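Local structure of mutT/nudix family protein (Listeria innocua, 3I9X) at residues A[94-107]-A[119-132]. The protein belongs to the Nudix hydrolase family and probably acts as a hydrolase, this chain being the part that carries its Nudix domain. Sequence-based numbering, arbitrary orientation.
Sequences TSLTDIPLIPFGVF and ISRAFYAIVPPEAL
I102 sits over one face of the Y124 ring in a CH-pi contact: its CB stands 3.7 Å from the ring centroid, almost on the normal, and CG2 reaches CE2 at 3.5 Å. Y124 swings its ring under I102 because CG sits between the backbone N and carbonyl carbon (chi1 72°). CD2 of F104 meets the edge of the same ring, while the F104 ring takes the A122 methyl over one face, CZ to CB 3.6 Å; CE2 of F107 touches that methyl too. These pairs belong to an antiparallel hairpin, strands 102-107 and 118-126, interrupted by a classic beta bulge in which F104 and G105 together face A122. A122 O accepts a good bond from F104 N (2.9 Å) and a weak one from G105 N. On the face bearing P103, V106 and F123, the R121 chain bends at chi2 (38°) and lays its guanidinium beneath the proline, P103 CB 3.3 Å from NH2. NH1 of R121 then donates to G105 O at 3.0 Å, in the guanidinium plane but well above the carbonyl plane; A122 N binds the same oxygen from the opposite face, so two donors grip it. Past the last bridge, I102 with Y124, a water links P100 O and I126 N, and L96 CD1 fits against V127 CB (3.7 Å) and the A131 methyl. Strand 118-126 also pairs in parallel with strand 27-40, where D31 binds S120 OG. Helix 82-94 packs on L101 and F123 on one side of the sheet and helix 161-177 on F107 and Y124 on the other, the alpha/beta/alpha sandwich of the Nudix fold; F104 also touches helix 161-177, and V106 meets V106 of the second subunit.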
ATOM      1  N   THR A  94      16.983 -12.948   9.650  1.00 70.99           N
ATOM      2  CA  THR A  94      17.113 -12.943  11.118  1.00 70.29           C
ATOM      3  C   THR A  94      16.610 -14.163  11.898  1.00 69.57           C
ATOM      4  O   THR A  94      16.741 -14.174  13.123  1.00 69.52           O
ATOM      5  CB  THR A  94      16.367 -11.724  11.731  1.00 70.47           C
ATOM      6  OG1 THR A  94      14.996 -12.063  11.980  1.00 70.12           O
ATOM      7  CG2 THR A  94      16.457 -10.529  10.816  1.00 69.53           C
ATOM      8  N   SER A  95      16.010 -15.147  11.215  1.00 68.74           N
ATOM      9  CA  SER A  95      15.373 -16.325  11.852  1.00 68.02           C
ATOM     10  C   SER A  95      14.218 -16.008  12.804  1.00 67.23           C
ATOM     11  O   SER A  95      13.758 -16.889  13.513  1.00 67.24           O
ATOM     12  CB  SER A  95      16.411 -17.206  12.585  1.00 68.24           C
ATOM     13  OG  SER A  95      17.369 -17.728  11.676  1.00 68.01           O
ATOM     14  N   LEU A  96      13.729 -14.770  12.827  1.00 66.20           N
ATOM     15  CA  LEU A  96      12.535 -14.465  13.618  1.00 65.55           C
ATOM     16  C   LEU A  96      11.278 -14.896  12.854  1.00 64.66           C
ATOM     17  O   LEU A  96      11.229 -14.799  11.634  1.00 63.75           O
ATOM     18  CB  LEU A  96      12.477 -12.974  13.978  1.00 65.74           C
ATOM     19  CG  LEU A  96      13.514 -12.538  15.021  1.00 66.20           C
ATOM     20  CD1 LEU A  96      13.743 -11.039  14.938  1.00 65.51           C
ATOM     21  CD2 LEU A  96      13.093 -12.980  16.429  1.00 65.70           C
ATOM     22  N   THR A  97      10.259 -15.317  13.601  1.00 64.61           N
ATOM     23  CA  THR A  97       9.158 -16.111  13.074  1.00 64.38           C
ATOM     24  C   THR A  97       7.759 -15.715  13.578  1.00 63.81           C
ATOM     25  O   THR A  97       6.754 -15.900  12.890  1.00 63.57           O
ATOM     26  CB  THR A  97       9.424 -17.613  13.397  1.00 64.77           C
ATOM     27  OG1 THR A  97       9.184 -18.397  12.219  1.00 66.00           O
ATOM     28  CG2 THR A  97       8.575 -18.127  14.585  1.00 64.75           C
ATOM     29  N   ASP A  98       7.666 -15.173  14.780  1.00 62.96           N
ATOM     30  CA  ASP A  98       6.348 -14.861  15.317  1.00 61.96           C
ATOM     31  C   ASP A  98       6.212 -13.347  15.436  1.00 60.56           C
ATOM     32  O   ASP A  98       5.741 -12.857  16.472  1.00 60.57           O
ATOM     33  CB  ASP A  98       6.177 -15.548  16.695  1.00 62.65           C
ATOM     34  N   ILE A  99       6.634 -12.616  14.382  1.00 58.56           N
ATOM     35  CA  ILE A  99       6.729 -11.144  14.429  1.00 56.42           C
ATOM     36  C   ILE A  99       5.706 -10.480  13.521  1.00 53.70           C
ATOM     37  O   ILE A  99       5.773 -10.601  12.304  1.00 52.32           O
ATOM     38  CB  ILE A  99       8.158 -10.623  14.060  1.00 56.88           C
ATOM     39  CG1 ILE A  99       9.217 -11.239  14.983  1.00 57.95           C
ATOM     40  CG2 ILE A  99       8.223  -9.107  14.190  1.00 55.36           C
ATOM     41  CD1 ILE A  99       9.070 -10.835  16.498  1.00 59.71           C
ATOM     42  N   PRO A 100       4.747  -9.775  14.122  1.00 51.41           N
ATOM     43  CA  PRO A 100       3.839  -8.999  13.289  1.00 50.21           C
ATOM     44  C   PRO A 100       4.549  -7.798  12.675  1.00 47.78           C
ATOM     45  O   PRO A 100       5.286  -7.080  13.344  1.00 47.05           O
ATOM     46  CB  PRO A 100       2.726  -8.563  14.255  1.00 50.55           C
ATOM     47  CG  PRO A 100       2.871  -9.450  15.469  1.00 50.89           C
ATOM     48  CD  PRO A 100       4.355  -9.724  15.540  1.00 52.27           C
ATOM     49  N   LEU A 101       4.320  -7.670  11.385  1.00 45.93           N
ATOM     50  CA  LEU A 101       4.851  -6.652  10.520  1.00 44.93           C
ATOM     51  C   LEU A 101       3.748  -5.630  10.333  1.00 43.27           C
ATOM     52  O   LEU A 101       2.620  -6.012   9.970  1.00 43.52           O
ATOM     53  CB  LEU A 101       5.189  -7.294   9.184  1.00 44.96           C
ATOM     54  CG  LEU A 101       6.371  -8.287   9.183  1.00 45.48           C
ATOM     55  CD1 LEU A 101       6.469  -8.901   7.825  1.00 47.49           C
ATOM     56  CD2 LEU A 101       7.682  -7.586   9.517  1.00 48.19           C
ATOM     57  N   ILE A 102       4.043  -4.366  10.653  1.00 40.03           N
ATOM     58  CA  ILE A 102       3.080  -3.289  10.566  1.00 38.52           C
ATOM     59  C   ILE A 102       3.232  -2.553   9.199  1.00 38.09           C
ATOM     60  O   ILE A 102       4.291  -2.046   8.873  1.00 34.40           O
ATOM     61  CB  ILE A 102       3.288  -2.298  11.719  1.00 38.69           C
ATOM     62  CG1 ILE A 102       3.313  -3.050  13.073  1.00 40.69           C
ATOM     63  CG2 ILE A 102       2.240  -1.100  11.657  1.00 36.80           C
ATOM     64  CD1 ILE A 102       2.082  -3.975  13.316  1.00 41.55           C
ATOM     65  N   PRO A 103       2.172  -2.530   8.383  1.00 38.62           N
ATOM     66  CA  PRO A 103       2.303  -1.822   7.088  1.00 38.49           C
ATOM     67  C   PRO A 103       2.356  -0.343   7.343  1.00 38.19           C
ATOM     68  O   PRO A 103       1.637   0.137   8.228  1.00 36.17           O
ATOM     69  CB  PRO A 103       1.029  -2.179   6.330  1.00 39.63           C
ATOM     70  CG  PRO A 103       0.143  -2.998   7.278  1.00 40.77           C
ATOM     71  CD  PRO A 103       0.916  -3.292   8.532  1.00 39.60           C
ATOM     72  N   PHE A 104       3.224   0.392   6.665  1.00 37.32           N
ATOM     73  CA  PHE A 104       3.155   1.834   6.878  1.00 38.98           C
ATOM     74  C   PHE A 104       3.102   2.653   5.638  1.00 39.21           C
ATOM     75  O   PHE A 104       2.843   3.858   5.724  1.00 41.44           O
ATOM     76  CB  PHE A 104       4.248   2.371   7.828  1.00 39.09           C
ATOM     77  CG  PHE A 104       5.613   2.357   7.240  1.00 38.15           C
ATOM     78  CD1 PHE A 104       6.117   3.471   6.633  1.00 37.82           C
ATOM     79  CD2 PHE A 104       6.378   1.236   7.283  1.00 39.72           C
ATOM     80  CE1 PHE A 104       7.346   3.453   6.073  1.00 39.14           C
ATOM     81  CE2 PHE A 104       7.682   1.230   6.720  1.00 42.47           C
ATOM     82  CZ  PHE A 104       8.144   2.327   6.132  1.00 39.52           C
ATOM     83  N   GLY A 105       3.395   2.058   4.500  1.00 39.22           N
ATOM     84  CA  GLY A 105       2.982   2.710   3.254  1.00 38.70           C
ATOM     85  C   GLY A 105       3.213   1.944   1.976  1.00 37.11           C
ATOM     86  O   GLY A 105       3.502   0.731   1.970  1.00 36.37           O
ATOM     87  N   VAL A 106       3.003   2.671   0.895  1.00 37.03           N
ATOM     88  CA  VAL A 106       3.375   2.248  -0.443  1.00 37.50           C
ATOM     89  C   VAL A 106       4.320   3.350  -0.952  1.00 37.74           C
ATOM     90  O   VAL A 106       4.098   4.516  -0.699  1.00 37.74           O
ATOM     91  CB  VAL A 106       2.127   2.049  -1.308  1.00 37.60           C
ATOM     92  CG1 VAL A 106       2.485   1.576  -2.641  1.00 37.60           C
ATOM     93  CG2 VAL A 106       1.217   0.994  -0.641  1.00 35.61           C
ATOM     94  N   PHE A 107       5.402   2.958  -1.587  1.00 37.56           N
ATOM     95  CA  PHE A 107       6.332   3.889  -2.182  1.00 38.57           C
ATOM     96  C   PHE A 107       6.279   3.581  -3.645  1.00 38.83           C
ATOM     97  O   PHE A 107       6.674   2.515  -4.053  1.00 39.17           O
ATOM     98  CB  PHE A 107       7.711   3.743  -1.550  1.00 38.70           C
ATOM     99  CG  PHE A 107       7.721   4.228  -0.164  1.00 38.53           C
ATOM    100  CD1 PHE A 107       8.076   5.543   0.119  1.00 40.16           C
ATOM    101  CD2 PHE A 107       7.212   3.434   0.832  1.00 37.01           C
ATOM    102  CE1 PHE A 107       7.993   6.016   1.432  1.00 40.52           C
ATOM    103  CE2 PHE A 107       7.117   3.891   2.135  1.00 41.18           C
ATOM    104  CZ  PHE A 107       7.518   5.173   2.432  1.00 40.27           C
ATOM    105  N   ILE A 119       7.096  -0.807  -7.459  1.00 40.41           N
ATOM    106  CA  ILE A 119       6.200  -0.367  -6.408  1.00 39.59           C
ATOM    107  C   ILE A 119       6.605  -1.125  -5.156  1.00 39.20           C
ATOM    108  O   ILE A 119       6.733  -2.375  -5.186  1.00 39.74           O
ATOM    109  CB  ILE A 119       4.758  -0.696  -6.777  1.00 40.00           C
ATOM    110  CG1 ILE A 119       4.343   0.103  -8.033  1.00 40.61           C
ATOM    111  CG2 ILE A 119       3.807  -0.412  -5.622  1.00 37.41           C
ATOM    112  CD1 ILE A 119       3.451  -0.731  -8.980  1.00 40.29           C
ATOM    113  N   SER A 120       6.892  -0.365  -4.095  1.00 37.55           N
ATOM    114  CA  SER A 120       7.274  -0.936  -2.814  1.00 36.32           C
ATOM    115  C   SER A 120       6.166  -0.870  -1.774  1.00 35.47           C
ATOM    116  O   SER A 120       5.669   0.189  -1.488  1.00 35.00           O
ATOM    117  CB  SER A 120       8.489  -0.206  -2.248  1.00 37.00           C
ATOM    118  OG  SER A 120       8.570  -0.450  -0.861  1.00 38.49           O
ATOM    119  N   ARG A 121       5.851  -2.007  -1.173  1.00 34.39           N
ATOM    120  CA  ARG A 121       5.002  -2.105  -0.014  1.00 34.99           C
ATOM    121  C   ARG A 121       5.902  -2.150   1.233  1.00 34.44           C
ATOM    122  O   ARG A 121       6.725  -3.048   1.421  1.00 33.93           O
ATOM    123  CB  ARG A 121       4.119  -3.351  -0.157  1.00 35.61           C
ATOM    124  CG  ARG A 121       3.085  -3.665   0.976  1.00 38.42           C
ATOM    125  CD  ARG A 121       2.469  -2.499   1.511  1.00 42.95           C
ATOM    126  NE  ARG A 121       1.224  -2.770   2.210  1.00 43.97           N
ATOM    127  CZ  ARG A 121       0.519  -1.840   2.857  1.00 42.34           C
ATOM    128  NH1 ARG A 121       0.944  -0.585   2.915  1.00 40.90           N
ATOM    129  NH2 ARG A 121      -0.639  -2.168   3.439  1.00 41.54           N
ATOM    130  N   ALA A 122       5.779  -1.149   2.081  1.00 34.08           N
ATOM    131  CA  ALA A 122       6.704  -1.011   3.186  1.00 34.27           C
ATOM    132  C   ALA A 122       6.079  -1.385   4.532  1.00 34.48           C
ATOM    133  O   ALA A 122       4.916  -1.067   4.805  1.00 35.46           O
ATOM    134  CB  ALA A 122       7.236   0.360   3.201  1.00 33.73           C
ATOM    135  N   PHE A 123       6.834  -2.103   5.333  1.00 34.73           N
ATOM    136  CA  PHE A 123       6.396  -2.551   6.633  1.00 36.24           C
ATOM    137  C   PHE A 123       7.452  -2.136   7.653  1.00 37.09           C
ATOM    138  O   PHE A 123       8.645  -2.028   7.286  1.00 38.36           O
ATOM    139  CB  PHE A 123       6.321  -4.078   6.671  1.00 35.38           C
ATOM    140  CG  PHE A 123       5.311  -4.701   5.705  1.00 36.81           C
ATOM    141  CD1 PHE A 123       4.022  -5.062   6.140  1.00 34.89           C
ATOM    142  CD2 PHE A 123       5.688  -5.032   4.412  1.00 35.96           C
ATOM    143  CE1 PHE A 123       3.102  -5.660   5.284  1.00 34.59           C
ATOM    144  CE2 PHE A 123       4.781  -5.644   3.534  1.00 35.00           C
ATOM    145  CZ  PHE A 123       3.480  -5.946   3.967  1.00 37.43           C
ATOM    146  N   TYR A 124       7.055  -1.940   8.911  1.00 36.36           N
ATOM    147  CA  TYR A 124       8.037  -1.964   9.999  1.00 36.71           C
ATOM    148  C   TYR A 124       7.811  -3.076  11.003  1.00 37.03           C
ATOM    149  O   TYR A 124       6.726  -3.596  11.123  1.00 36.70           O
ATOM    150  CB  TYR A 124       8.091  -0.648  10.741  1.00 37.61           C
ATOM    151  CG  TYR A 124       6.930  -0.262  11.657  1.00 37.08           C
ATOM    152  CD1 TYR A 124       6.845  -0.728  12.956  1.00 38.53           C
ATOM    153  CD2 TYR A 124       5.998   0.666  11.239  1.00 39.22           C
ATOM    154  CE1 TYR A 124       5.825  -0.289  13.811  1.00 39.82           C
ATOM    155  CE2 TYR A 124       4.967   1.098  12.068  1.00 39.78           C
ATOM    156  CZ  TYR A 124       4.885   0.623  13.352  1.00 40.32           C
ATOM    157  OH  TYR A 124       3.843   1.066  14.149  1.00 43.17           O
ATOM    158  N   ALA A 125       8.857  -3.413  11.731  1.00 37.76           N
ATOM    159  CA  ALA A 125       8.774  -4.353  12.840  1.00 38.31           C
ATOM    160  C   ALA A 125       9.683  -3.858  13.960  1.00 39.77           C
ATOM    161  O   ALA A 125      10.722  -3.218  13.700  1.00 39.05           O
ATOM    162  CB  ALA A 125       9.206  -5.741  12.393  1.00 37.54           C
ATOM    163  N   ILE A 126       9.285  -4.162  15.196  1.00 41.42           N
ATOM    164  CA  ILE A 126      10.083  -3.902  16.386  1.00 42.59           C
ATOM    165  C   ILE A 126      10.458  -5.233  17.020  1.00 43.39           C
ATOM    166  O   ILE A 126       9.614  -5.944  17.528  1.00 44.20           O
ATOM    167  CB  ILE A 126       9.344  -3.011  17.362  1.00 42.80           C
ATOM    168  CG1 ILE A 126       9.012  -1.686  16.695  1.00 44.33           C
ATOM    169  CG2 ILE A 126      10.185  -2.741  18.644  1.00 42.95           C
ATOM    170  CD1 ILE A 126       7.850  -0.997  17.318  1.00 44.53           C
ATOM    171  N   VAL A 127      11.730  -5.602  16.949  1.00 43.76           N
ATOM    172  CA  VAL A 127      12.149  -6.916  17.401  1.00 43.19           C
ATOM    173  C   VAL A 127      13.141  -6.744  18.544  1.00 43.65           C
ATOM    174  O   VAL A 127      13.561  -5.630  18.821  1.00 42.93           O
ATOM    175  CB  VAL A 127      12.695  -7.735  16.234  1.00 43.29           C
ATOM    176  CG1 VAL A 127      11.712  -7.659  15.049  1.00 41.78           C
ATOM    177  CG2 VAL A 127      14.080  -7.234  15.816  1.00 43.30           C
ATOM    178  N   PRO A 128      13.431  -7.833  19.278  1.00 45.55           N
ATOM    179  CA  PRO A 128      14.430  -7.745  20.318  1.00 46.38           C
ATOM    180  C   PRO A 128      15.798  -7.525  19.694  1.00 47.16           C
ATOM    181  O   PRO A 128      16.062  -8.002  18.586  1.00 47.05           O
ATOM    182  CB  PRO A 128      14.334  -9.114  21.043  1.00 46.92           C
ATOM    183  CG  PRO A 128      12.942  -9.613  20.747  1.00 46.50           C
ATOM    184  CD  PRO A 128      12.753  -9.149  19.296  1.00 45.60           C
ATOM    185  N   PRO A 129      16.670  -6.815  20.412  1.00 48.54           N
ATOM    186  CA  PRO A 129      17.934  -6.373  19.827  1.00 49.51           C
ATOM    187  C   PRO A 129      18.867  -7.495  19.453  1.00 50.81           C
ATOM    188  O   PRO A 129      19.693  -7.309  18.562  1.00 51.11           O
ATOM    189  CB  PRO A 129      18.548  -5.471  20.912  1.00 49.45           C
ATOM    190  CG  PRO A 129      17.845  -5.810  22.162  1.00 49.28           C
ATOM    191  CD  PRO A 129      16.508  -6.394  21.818  1.00 47.65           C
ATOM    192  N   GLU A 130      18.729  -8.663  20.087  1.00 51.97           N
ATOM    193  CA  GLU A 130      19.746  -9.701  19.956  1.00 53.06           C
ATOM    194  C   GLU A 130      19.859 -10.310  18.550  1.00 52.77           C
ATOM    195  O   GLU A 130      20.945 -10.493  18.055  1.00 52.24           O
ATOM    196  CB  GLU A 130      19.552 -10.803  21.028  1.00 54.58           C
ATOM    197  CG  GLU A 130      19.883 -10.344  22.499  1.00 57.50           C
ATOM    198  CD  GLU A 130      18.715  -9.636  23.229  1.00 62.35           C
ATOM    199  OE1 GLU A 130      17.543  -9.698  22.732  1.00 60.98           O
ATOM    200  OE2 GLU A 130      18.991  -9.014  24.313  1.00 63.21           O
ATOM    201  N   ALA A 131      18.742 -10.621  17.902  1.00 52.98           N
ATOM    202  CA  ALA A 131      18.780 -11.102  16.519  1.00 52.82           C
ATOM    203  C   ALA A 131      19.397 -10.089  15.540  1.00 52.18           C
ATOM    204  O   ALA A 131      20.103 -10.471  14.612  1.00 53.20           O
ATOM    205  CB  ALA A 131      17.392 -11.433  16.067  1.00 53.95           C
ATOM    206  N   LEU A 132      19.121  -8.809  15.732  1.00 51.01           N
ATOM    207  CA  LEU A 132      19.699  -7.776  14.858  1.00 50.85           C
ATOM    208  C   LEU A 132      21.199  -7.624  15.100  1.00 51.92           C
ATOM    209  O   LEU A 132      21.956  -7.522  14.154  1.00 50.60           O
ATOM    210  CB  LEU A 132      18.979  -6.435  15.031  1.00 49.29           C
ATOM    211  CG  LEU A 132      17.472  -6.483  14.855  1.00 45.72           C
ATOM    212  CD1 LEU A 132      16.870  -5.055  14.694  1.00 39.35           C
ATOM    213  CD2 LEU A 132      17.115  -7.424  13.694  1.00 39.09           C
TER
HETATM  214  O   HOH W   1       6.592  -5.281  15.223  1.00 39.27           O